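Local coordinates for hypothetical protein SO0799 (Shewanella oneidensis, PDB 1YUD) that is of unknown function but belongs to the cupin superfamily, with a two-sheeted beta fold, and pairs with a second copy of itself, at residues 56-61 against 119-124; 83-88 against 113-118; 25-30 against 142-147; 71-76 against 95-100. One frame throughout, in Å; residues are numbered along the deposited sequence.

Contact 1: residues 56-61 against 119-124; sequences LRTGEV and SAMNQD
M121, selenomethionine in this crystal, reaches across from the end of its strand to L56 and T58. From CB its chain leaves with CG anti to the carbonyl carbon (chi1 -54°), which sets CG against the methyl L56 CD2 at 3.5 Å. The branched leucine and the unbranched selenomethionine lie alongside each other, running opposite ways. Next along, SE lies beside the carbonyl, 3.3 Å from L56 O. A bend at chi3 (-70°) then turns CE over the following peptide, where M121 CE comes within 3.3 Å of T58 N. The same methyl lies 3.7 Å from T58 OG1. That hydroxyl bonds to G125 N and also lies beside D124 CB, so threonine suits a place that asks for a polar tip on a short side chain.

In the cupin fold, strand 50-57 belongs to one sheet and strand 116-121 to the facing one; here, at one end of the sandwich, a type I turn from R57 to E60 carries the chain from strand 50-57 toward strand 62-66, the neighbour of 116-121 in the second sheet. E60 N bonds R57 O to close it. V61 CG1 rests on A120 CB at 4.0 Å, a light touch between two small side chains, while V61 CA lies 3.6 Å from S119 O. S119 OG bonds T82 O of the adjacent strand 81-86.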
# COMPACT_ATOMS: atom_id res chain seq x y z
N LEU A 56 4.97 -0.03 14.51
CA LEU A 56 4.66 -0.72 15.75
C LEU A 56 5.92 -1.30 16.39
O LEU A 56 6.70 -2.00 15.73
CB LEU A 56 3.68 -1.86 15.47
CG LEU A 56 2.51 -1.96 16.43
CD1 LEU A 56 1.50 -0.85 16.15
CD2 LEU A 56 1.86 -3.33 16.26
N ARG A 57 6.12 -0.98 17.67
CA ARG A 57 7.26 -1.48 18.44
C ARG A 57 6.76 -2.41 19.53
O ARG A 57 5.60 -2.33 19.95
CB ARG A 57 8.04 -0.34 19.09
CG ARG A 57 8.78 0.55 18.13
CD ARG A 57 9.51 1.67 18.87
NE ARG A 57 8.66 2.26 19.91
CZ ARG A 57 8.92 3.41 20.53
NH1 ARG A 57 8.09 3.86 21.46
NH2 ARG A 57 10.01 4.11 20.20
N THR A 58 7.66 -3.27 20.01
CA THR A 58 7.35 -4.25 21.05
C THR A 58 6.48 -3.78 22.22
O THR A 58 5.92 -4.61 22.94
CB THR A 58 8.64 -4.83 21.64
OG1 THR A 58 9.46 -5.33 20.58
CG2 THR A 58 8.30 -5.98 22.56
N GLY A 59 6.35 -2.47 22.41
CA GLY A 59 5.52 -1.99 23.49
C GLY A 59 4.18 -1.46 23.01
O GLY A 59 3.26 -1.20 23.79
N GLU A 60 4.05 -1.32 21.69
CA GLU A 60 2.83 -0.80 21.10
C GLU A 60 1.97 -1.83 20.35
O GLU A 60 2.47 -2.81 19.77
CB GLU A 60 3.19 0.36 20.15
CG GLU A 60 3.67 1.63 20.85
CD GLU A 60 2.53 2.43 21.46
OE1 GLU A 60 1.73 1.84 22.21
OE2 GLU A 60 2.43 3.66 21.20
N VAL A 61 0.66 -1.61 20.40
CA VAL A 61 -0.33 -2.42 19.70
C VAL A 61 -1.39 -1.40 19.28
O VAL A 61 -1.54 -0.36 19.92
CB VAL A 61 -1.01 -3.48 20.60
CG1 VAL A 61 0.01 -4.46 21.15
CG2 VAL A 61 -1.80 -2.81 21.71
N SER A 119 -4.59 -4.48 16.09
CA SER A 119 -3.52 -5.35 15.64
C SER A 119 -2.29 -5.31 16.54
O SER A 119 -1.97 -4.30 17.15
CB SER A 119 -3.11 -4.96 14.22
OG SER A 119 -1.99 -5.73 13.79
N ALA A 120 -1.61 -6.45 16.60
CA ALA A 120 -0.40 -6.58 17.39
C ALA A 120 0.63 -7.17 16.45
O ALA A 120 0.30 -7.58 15.35
CB ALA A 120 -0.65 -7.51 18.57
N MSE A 121 1.89 -7.19 16.87
CA MSE A 121 2.92 -7.78 16.03
C MSE A 121 2.86 -9.27 16.34
O MSE A 121 2.02 -9.69 17.14
CB MSE A 121 4.30 -7.24 16.39
CG MSE A 121 4.41 -5.73 16.37
SE MSE A 121 6.28 -5.22 16.25
CE MSE A 121 6.86 -5.75 18.02
N ASN A 122 3.72 -10.07 15.73
CA ASN A 122 3.74 -11.50 16.00
C ASN A 122 5.01 -11.91 16.76
O ASN A 122 5.03 -12.91 17.47
CB ASN A 122 3.61 -12.30 14.69
CG ASN A 122 2.15 -12.51 14.27
OD1 ASN A 122 1.83 -12.57 13.09
ND2 ASN A 122 1.26 -12.66 15.25
N GLN A 123 6.06 -11.10 16.59
CA GLN A 123 7.35 -11.31 17.24
C GLN A 123 7.82 -9.94 17.73
O GLN A 123 7.32 -8.92 17.27
CB GLN A 123 8.38 -11.86 16.26
CG GLN A 123 8.19 -13.32 15.85
CD GLN A 123 8.32 -14.29 17.02
OE1 GLN A 123 7.45 -14.33 17.90
NE2 GLN A 123 9.40 -15.06 17.04
N ASP A 124 8.79 -9.93 18.65
CA ASP A 124 9.31 -8.65 19.15
C ASP A 124 10.16 -8.04 18.04
O ASP A 124 10.88 -8.75 17.33
CB ASP A 124 10.18 -8.84 20.41
CG ASP A 124 9.38 -9.22 21.65
OD1 ASP A 124 8.23 -8.74 21.81
OD2 ASP A 124 9.91 -9.99 22.49

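Contact 2: residues 83-88 against 113-118; sequences IYMISP and KGCIFG
Y84 and G118 exchange a pair of backbone hydrogen bonds: Y84 N to G118 O and G118 N to Y84 O, both 2.9 Å. Two residues on, I86 N gives a bond of 2.8 Å to I116 O, and the return bond from I116 N to I86 O is stretched to 3.4 Å and weak. Between these hydrogen-bonded pairs M85 faces F117 as a non-hydrogen-bonded pair, the two antiparallel segments, 83-86 and 116-118, running at 164° to each other. CA-H...O contacts fill in, among them I83 CA to G118 O at 3.5 Å.

The apolar contacts lie on the face bearing M85 and F117. M85 CG meets F117 CB at 3.6 Å, the two chains crossing at a slant, and M85 CB touches C115 SG at 4.1 Å. I83 CG2 lies 4.2 Å from F117 CD2. On the other face the edge of the Y84 ring lies near G118 O.

Strand 62-66 flanks strand 116-121 on its far side and strand 92-97 flanks strand 81-86. F117 and I83 both touch W73 of strand 71-76 in the opposing sheet, whereas I86 and I116 share F64.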
# COMPACT_ATOMS: atom_id res chain seq x y z
N ILE A 83 -4.32 -8.95 12.35
CA ILE A 83 -5.47 -8.07 12.46
C ILE A 83 -6.59 -8.81 13.15
O ILE A 83 -7.11 -9.79 12.64
CB ILE A 83 -5.95 -7.62 11.08
CG1 ILE A 83 -4.75 -7.25 10.19
CG2 ILE A 83 -6.90 -6.45 11.23
CD1 ILE A 83 -4.04 -6.00 10.60
N TYR A 84 -6.96 -8.34 14.33
CA TYR A 84 -8.04 -8.94 15.07
C TYR A 84 -9.26 -8.09 14.77
O TYR A 84 -9.26 -6.89 15.03
CB TYR A 84 -7.72 -8.95 16.57
CG TYR A 84 -6.41 -9.62 16.93
CD1 TYR A 84 -5.20 -9.02 16.65
CD2 TYR A 84 -6.40 -10.88 17.54
CE1 TYR A 84 -4.00 -9.63 16.98
CE2 TYR A 84 -5.20 -11.50 17.87
CZ TYR A 84 -3.99 -10.87 17.59
OH TYR A 84 -2.78 -11.47 17.93
N MSE A 85 -10.28 -8.71 14.18
CA MSE A 85 -11.50 -8.00 13.82
C MSE A 85 -12.71 -8.64 14.48
O MSE A 85 -12.78 -9.86 14.62
CB MSE A 85 -11.68 -8.04 12.30
CG MSE A 85 -10.56 -7.37 11.50
SE MSE A 85 -10.27 -8.21 9.78
CE MSE A 85 -12.09 -8.04 9.16
N ILE A 86 -13.66 -7.80 14.89
CA ILE A 86 -14.88 -8.25 15.54
C ILE A 86 -16.10 -7.72 14.77
O ILE A 86 -16.38 -6.51 14.78
CB ILE A 86 -14.92 -7.75 17.01
CG1 ILE A 86 -13.75 -8.35 17.80
CG2 ILE A 86 -16.24 -8.13 17.67
CD1 ILE A 86 -13.56 -7.78 19.18
N SER A 87 -16.82 -8.63 14.10
CA SER A 87 -18.00 -8.26 13.31
C SER A 87 -19.04 -7.60 14.19
O SER A 87 -19.06 -7.81 15.40
CB SER A 87 -18.62 -9.49 12.61
OG SER A 87 -19.47 -10.26 13.45
N PRO A 88 -19.91 -6.78 13.60
CA PRO A 88 -20.93 -6.14 14.44
C PRO A 88 -21.81 -7.18 15.13
O PRO A 88 -22.51 -6.89 16.10
CB PRO A 88 -21.70 -5.27 13.45
CG PRO A 88 -21.53 -5.99 12.14
CD PRO A 88 -20.07 -6.40 12.19
N LYS A 113 -14.95 -1.85 6.48
CA LYS A 113 -15.48 -0.78 7.31
C LYS A 113 -16.59 -1.28 8.22
O LYS A 113 -17.10 -2.39 8.06
CB LYS A 113 -16.02 0.36 6.44
CG LYS A 113 -17.15 -0.02 5.50
CD LYS A 113 -17.60 1.19 4.68
CE LYS A 113 -18.73 0.83 3.72
NZ LYS A 113 -19.13 2.00 2.90
N GLY A 114 -16.96 -0.44 9.19
CA GLY A 114 -18.02 -0.78 10.12
C GLY A 114 -17.67 -1.84 11.14
O GLY A 114 -18.50 -2.19 11.98
N CYS A 115 -16.45 -2.37 11.08
CA CYS A 115 -16.04 -3.40 12.02
C CYS A 115 -14.99 -2.88 13.01
O CYS A 115 -14.15 -2.03 12.66
CB CYS A 115 -15.48 -4.60 11.27
SG CYS A 115 -13.68 -4.60 11.13
N ILE A 116 -15.04 -3.39 14.24
CA ILE A 116 -14.08 -3.00 15.28
C ILE A 116 -12.87 -3.91 15.20
O ILE A 116 -12.99 -5.13 15.32
CB ILE A 116 -14.71 -3.09 16.69
CG1 ILE A 116 -15.85 -2.06 16.81
CG2 ILE A 116 -13.64 -2.85 17.77
CD1 ILE A 116 -16.68 -2.19 18.08
N PHE A 117 -11.70 -3.31 15.01
CA PHE A 117 -10.46 -4.07 14.85
C PHE A 117 -9.23 -3.43 15.50
O PHE A 117 -9.23 -2.23 15.83
CB PHE A 117 -10.17 -4.27 13.36
CG PHE A 117 -9.91 -2.97 12.62
CD1 PHE A 117 -10.92 -2.03 12.47
CD2 PHE A 117 -8.66 -2.71 12.09
CE1 PHE A 117 -10.67 -0.83 11.79
CE2 PHE A 117 -8.41 -1.52 11.42
CZ PHE A 117 -9.42 -0.57 11.27
N GLY A 118 -8.18 -4.23 15.63
CA GLY A 118 -6.92 -3.80 16.20
C GLY A 118 -5.83 -4.73 15.71
O GLY A 118 -6.11 -5.68 14.99

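Contact 3: residues 25-30 against 142-147; sequences QHVEGG and FELFSQ
V27 and E28 meet F142 and L144 in a loop-to-loop packing contact, with no hydrogen bond across it, between the turn that precedes strand 31-37 and the long connection that runs from strand 126-133 to helix 147-152. The F142 ring is its centre. V27 CG1 lies 3.9 Å from F142 CE2, the two side chains running alongside in opposite senses, and E28 CB lies 3.8 Å from F142 CZ. The carboxylate of E28 comes to the ring edge, with OE2 nearest CE1, and the two planes are only 20° apart. An oxygen set there would favour the slightly positive C-H rim, which probably makes an aromatic ring an acceptable neighbour for the acid; the other oxygen, E28 OE1, has a weak bond to S62 OG. An alanine in place of F142 would probably leave V27 CG1 and the E28 carboxylate without their aromatic neighbour and open a gap between the loops.

L144 supplies the second apolar patch. Its CD1 packs on E28 CB at 3.8 Å, and its CD2 lies 3.4 Å from V27 O. The receiving loop is a type I turn from H26 to G29, closed by G29 N to H26 O at 2.7 Å. G29 has backbone angles at which a side chain would collide with the preceding carbonyl, and G30 has a positive phi, so both places favour glycine.

Both loops are tied to strand 62-66: E28 pairs by backbone with H63, and E143 with R66. The F142 ring also meets H65 of that strand, and farther along the connection S146 N-caps helix 147-152.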
# COMPACT_ATOMS: atom_id res chain seq x y z
N GLN A 25 3.09 9.80 17.53
CA GLN A 25 2.11 8.91 18.15
C GLN A 25 0.70 9.07 17.59
O GLN A 25 0.29 10.17 17.25
CB GLN A 25 2.07 9.16 19.67
CG GLN A 25 3.44 9.13 20.33
CD GLN A 25 3.60 10.19 21.41
OE1 GLN A 25 4.71 10.42 21.90
NE2 GLN A 25 2.50 10.84 21.78
N HIS A 26 -0.02 7.96 17.50
CA HIS A 26 -1.39 7.99 16.99
C HIS A 26 -2.31 7.80 18.19
O HIS A 26 -1.99 7.03 19.09
CB HIS A 26 -1.63 6.87 15.98
CG HIS A 26 -2.86 7.05 15.16
ND1 HIS A 26 -3.60 5.99 14.67
CD2 HIS A 26 -3.49 8.17 14.74
CE1 HIS A 26 -4.63 6.46 13.98
NE2 HIS A 26 -4.59 7.78 14.01
N VAL A 27 -3.44 8.49 18.21
CA VAL A 27 -4.35 8.38 19.34
C VAL A 27 -4.73 6.95 19.67
O VAL A 27 -5.03 6.63 20.82
CB VAL A 27 -5.63 9.20 19.12
CG1 VAL A 27 -6.42 8.63 17.97
CG2 VAL A 27 -6.47 9.19 20.38
N GLU A 28 -4.72 6.09 18.66
CA GLU A 28 -5.09 4.68 18.84
C GLU A 28 -3.89 3.84 19.23
O GLU A 28 -4.02 2.65 19.46
CB GLU A 28 -5.69 4.13 17.54
CG GLU A 28 -4.64 3.66 16.51
CD GLU A 28 -5.22 3.38 15.13
OE1 GLU A 28 -4.56 2.67 14.33
OE2 GLU A 28 -6.33 3.89 14.82
N GLY A 29 -2.73 4.46 19.28
CA GLY A 29 -1.51 3.73 19.61
C GLY A 29 -0.55 3.76 18.43
O GLY A 29 -0.88 4.30 17.36
N GLY A 30 0.63 3.18 18.61
CA GLY A 30 1.61 3.15 17.54
C GLY A 30 2.09 4.51 17.07
O GLY A 30 1.86 5.54 17.72
N PHE A 142 -13.59 7.97 12.61
CA PHE A 142 -12.81 7.21 13.58
C PHE A 142 -13.62 6.99 14.85
O PHE A 142 -14.65 7.64 15.06
CB PHE A 142 -11.52 7.97 13.89
CG PHE A 142 -10.60 7.26 14.83
CD1 PHE A 142 -9.75 6.27 14.37
CD2 PHE A 142 -10.60 7.57 16.19
CE1 PHE A 142 -8.91 5.59 15.24
CE2 PHE A 142 -9.76 6.90 17.07
CZ PHE A 142 -8.91 5.91 16.59
N GLU A 143 -13.17 6.07 15.70
CA GLU A 143 -13.82 5.79 16.97
C GLU A 143 -13.05 4.78 17.80
O GLU A 143 -13.05 3.58 17.50
CB GLU A 143 -15.26 5.30 16.76
CG GLU A 143 -16.05 5.22 18.06
CD GLU A 143 -17.54 5.04 17.84
OE1 GLU A 143 -18.30 5.10 18.83
OE2 GLU A 143 -17.95 4.84 16.67
N LEU A 144 -12.38 5.26 18.85
CA LEU A 144 -11.59 4.40 19.73
C LEU A 144 -12.52 3.86 20.82
O LEU A 144 -13.48 4.52 21.20
CB LEU A 144 -10.44 5.21 20.33
CG LEU A 144 -9.23 4.47 20.90
CD1 LEU A 144 -8.67 3.53 19.85
CD2 LEU A 144 -8.16 5.47 21.35
N PHE A 145 -12.24 2.65 21.33
CA PHE A 145 -13.10 2.05 22.36
C PHE A 145 -12.44 1.68 23.69
O PHE A 145 -11.30 1.22 23.73
CB PHE A 145 -13.79 0.80 21.79
CG PHE A 145 -14.80 1.11 20.72
CD1 PHE A 145 -14.39 1.48 19.45
CD2 PHE A 145 -16.16 1.04 21.00
CE1 PHE A 145 -15.33 1.80 18.46
CE2 PHE A 145 -17.10 1.35 20.02
CZ PHE A 145 -16.69 1.73 18.75
N SER A 146 -13.20 1.87 24.77
CA SER A 146 -12.75 1.58 26.13
C SER A 146 -12.87 0.09 26.41
O SER A 146 -13.76 -0.55 25.87
CB SER A 146 -13.63 2.30 27.14
OG SER A 146 -14.87 1.61 27.28
N GLN A 147 -12.01 -0.45 27.27
CA GLN A 147 -12.06 -1.87 27.60
C GLN A 147 -13.44 -2.18 28.16
O GLN A 147 -13.99 -3.26 27.94
CB GLN A 147 -11.00 -2.22 28.64
CG GLN A 147 -10.69 -3.71 28.74
CD GLN A 147 -9.60 -4.02 29.76
OE1 GLN A 147 -9.82 -3.95 30.98
NE2 GLN A 147 -8.41 -4.35 29.26

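Contact 4: residues 71-76 against 95-100; sequences EMWYFH and AQLGLD
L97, at the end of strand 92-97, packs across to W73 of strand 71-76 in the facing sheet, its CD2 placed at the edge of the W73 indole, 3.6 Å from CE3. The two side chains cross at about a right angle, and the same methyl lies 3.7 Å from W73 CB, so a branched leucine fills the angle between the ring and CB. At its other end W73 NE1 makes a weak bond of 2.7 Å to E71 OE1.

G98 comes next. Its CA sits over the centre of the F75 ring, 3.8 Å from the centroid and 10° off the ring normal, a CH-pi contact. F75 reaches it because CG is anti to the backbone N (chi1 -174°). Glycine suits this place because its backbone angles would drive a CB against the preceding carbonyl oxygen.

L99 completes the grip. Its N stands over the same face of F75, toward the rim, while its side chain brings CD1 within 3.6 Å of F75 CE2, with CG beside CD2. A serine in place of F75 would probably leave G98 CA and the L99 methyl without the ring they pack on, and the loop less firmly held.

Strand 71-76 runs between strands 126-133 and 109-111, and W73 reaches over to L81 and I83 of the other sheet. The face bearing Y74 and H76 meets the second subunit, where Y74 stacks on its counterpart and H76 bonds F75 O of that chain; L99 also touches H76 of that subunit.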
# COMPACT_ATOMS: atom_id res chain seq x y z
N GLU A 71 -10.10 0.07 4.74
CA GLU A 71 -8.72 0.46 4.89
C GLU A 71 -7.84 -0.63 4.32
O GLU A 71 -7.94 -1.79 4.70
CB GLU A 71 -8.40 0.68 6.36
CG GLU A 71 -7.11 1.44 6.60
CD GLU A 71 -6.86 1.69 8.08
OE1 GLU A 71 -6.34 0.79 8.77
OE2 GLU A 71 -7.21 2.79 8.55
N MSE A 72 -6.99 -0.27 3.37
CA MSE A 72 -6.12 -1.28 2.84
C MSE A 72 -4.85 -1.29 3.67
O MSE A 72 -4.45 -0.26 4.23
CB MSE A 72 -5.85 -0.99 1.36
CG MSE A 72 -6.94 -1.55 0.42
SE MSE A 72 -7.00 -3.50 0.37
CE MSE A 72 -5.27 -3.81 -0.44
N TRP A 73 -4.24 -2.45 3.80
CA TRP A 73 -3.03 -2.56 4.57
C TRP A 73 -1.92 -3.12 3.71
O TRP A 73 -2.06 -4.19 3.13
CB TRP A 73 -3.25 -3.46 5.79
CG TRP A 73 -3.97 -2.78 6.92
CD1 TRP A 73 -5.19 -2.17 6.87
CD2 TRP A 73 -3.52 -2.67 8.28
NE1 TRP A 73 -5.53 -1.68 8.11
CE2 TRP A 73 -4.53 -1.98 9.00
CE3 TRP A 73 -2.37 -3.08 8.97
CZ2 TRP A 73 -4.42 -1.69 10.37
CZ3 TRP A 73 -2.27 -2.81 10.33
CH2 TRP A 73 -3.29 -2.12 11.01
N TYR A 74 -0.82 -2.38 3.61
CA TYR A 74 0.31 -2.84 2.82
C TYR A 74 1.41 -3.19 3.81
O TYR A 74 1.39 -2.73 4.95
CB TYR A 74 0.73 -1.73 1.85
CG TYR A 74 -0.38 -1.36 0.90
CD1 TYR A 74 -0.55 -2.05 -0.30
CD2 TYR A 74 -1.33 -0.41 1.25
CE1 TYR A 74 -1.63 -1.79 -1.13
CE2 TYR A 74 -2.42 -0.15 0.44
CZ TYR A 74 -2.57 -0.86 -0.75
OH TYR A 74 -3.70 -0.69 -1.52
N PHE A 75 2.36 -4.00 3.39
CA PHE A 75 3.44 -4.37 4.28
C PHE A 75 4.78 -3.91 3.73
O PHE A 75 5.21 -4.35 2.65
CB PHE A 75 3.47 -5.89 4.47
CG PHE A 75 4.45 -6.35 5.49
CD1 PHE A 75 4.13 -6.32 6.85
CD2 PHE A 75 5.72 -6.78 5.11
CE1 PHE A 75 5.06 -6.72 7.83
CE2 PHE A 75 6.66 -7.18 6.07
CZ PHE A 75 6.32 -7.15 7.44
N HIS A 76 5.46 -3.05 4.47
CA HIS A 76 6.76 -2.55 4.04
C HIS A 76 7.92 -3.37 4.56
O HIS A 76 8.76 -3.85 3.79
CB HIS A 76 6.94 -1.10 4.47
CG HIS A 76 5.91 -0.18 3.91
ND1 HIS A 76 5.76 0.01 2.55
CD2 HIS A 76 5.02 0.64 4.51
CE1 HIS A 76 4.82 0.92 2.35
NE2 HIS A 76 4.35 1.32 3.52
N ALA A 95 -6.28 -12.36 10.53
CA ALA A 95 -5.58 -12.42 9.25
C ALA A 95 -4.09 -12.22 9.49
O ALA A 95 -3.70 -11.54 10.42
CB ALA A 95 -6.11 -11.34 8.34
N GLN A 96 -3.25 -12.81 8.64
CA GLN A 96 -1.81 -12.66 8.83
C GLN A 96 -1.10 -11.78 7.82
O GLN A 96 -0.79 -12.22 6.71
CB GLN A 96 -1.13 -14.03 8.83
CG GLN A 96 -1.59 -14.95 9.93
CD GLN A 96 -1.40 -14.34 11.29
OE1 GLN A 96 -2.38 -13.96 11.96
NE2 GLN A 96 -0.15 -14.23 11.72
N LEU A 97 -0.83 -10.54 8.20
CA LEU A 97 -0.13 -9.61 7.31
C LEU A 97 1.35 -9.92 7.45
O LEU A 97 1.79 -10.28 8.53
CB LEU A 97 -0.39 -8.16 7.73
CG LEU A 97 -0.37 -7.13 6.61
CD1 LEU A 97 -1.41 -7.51 5.53
CD2 LEU A 97 -0.66 -5.74 7.18
N GLY A 98 2.12 -9.81 6.37
CA GLY A 98 3.54 -10.10 6.47
C GLY A 98 4.10 -10.69 5.20
O GLY A 98 3.37 -10.81 4.21
N LEU A 99 5.37 -11.10 5.21
CA LEU A 99 6.03 -11.64 4.03
C LEU A 99 6.33 -13.14 3.97
O LEU A 99 7.11 -13.57 3.11
CB LEU A 99 7.33 -10.88 3.77
CG LEU A 99 7.21 -9.44 3.24
CD1 LEU A 99 8.51 -8.68 3.43
CD2 LEU A 99 6.83 -9.49 1.78
N ASP A 100 5.75 -13.95 4.85
CA ASP A 100 6.01 -15.40 4.80
C ASP A 100 4.88 -16.10 4.08
O ASP A 100 3.79 -16.30 4.64
CB ASP A 100 6.15 -16.00 6.21
CG ASP A 100 6.68 -17.44 6.18
OD1 ASP A 100 6.57 -18.16 7.20
OD2 ASP A 100 7.22 -17.85 5.13

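Overall arrangement
All four contacts lie within one cupin domain built from two beta sheets. Contacts 1 and 2 use successive halves of strand 116-121, with centres about 18 Å apart. Contact 4 interlocks with contact 2 along the chain, since their segments alternate, and in space W73 meets I83 and F117 between the sheets. Contact 3 pairs the earliest and latest segments, 25-30 and 142-147, and so spans the other three; its centre is about 20 Å from that of contact 4, on the opposite side of the chain's centre. Contact 1 touches all three others, and contact 4 also faces the second subunit, so the core and the dimer interface adjoin.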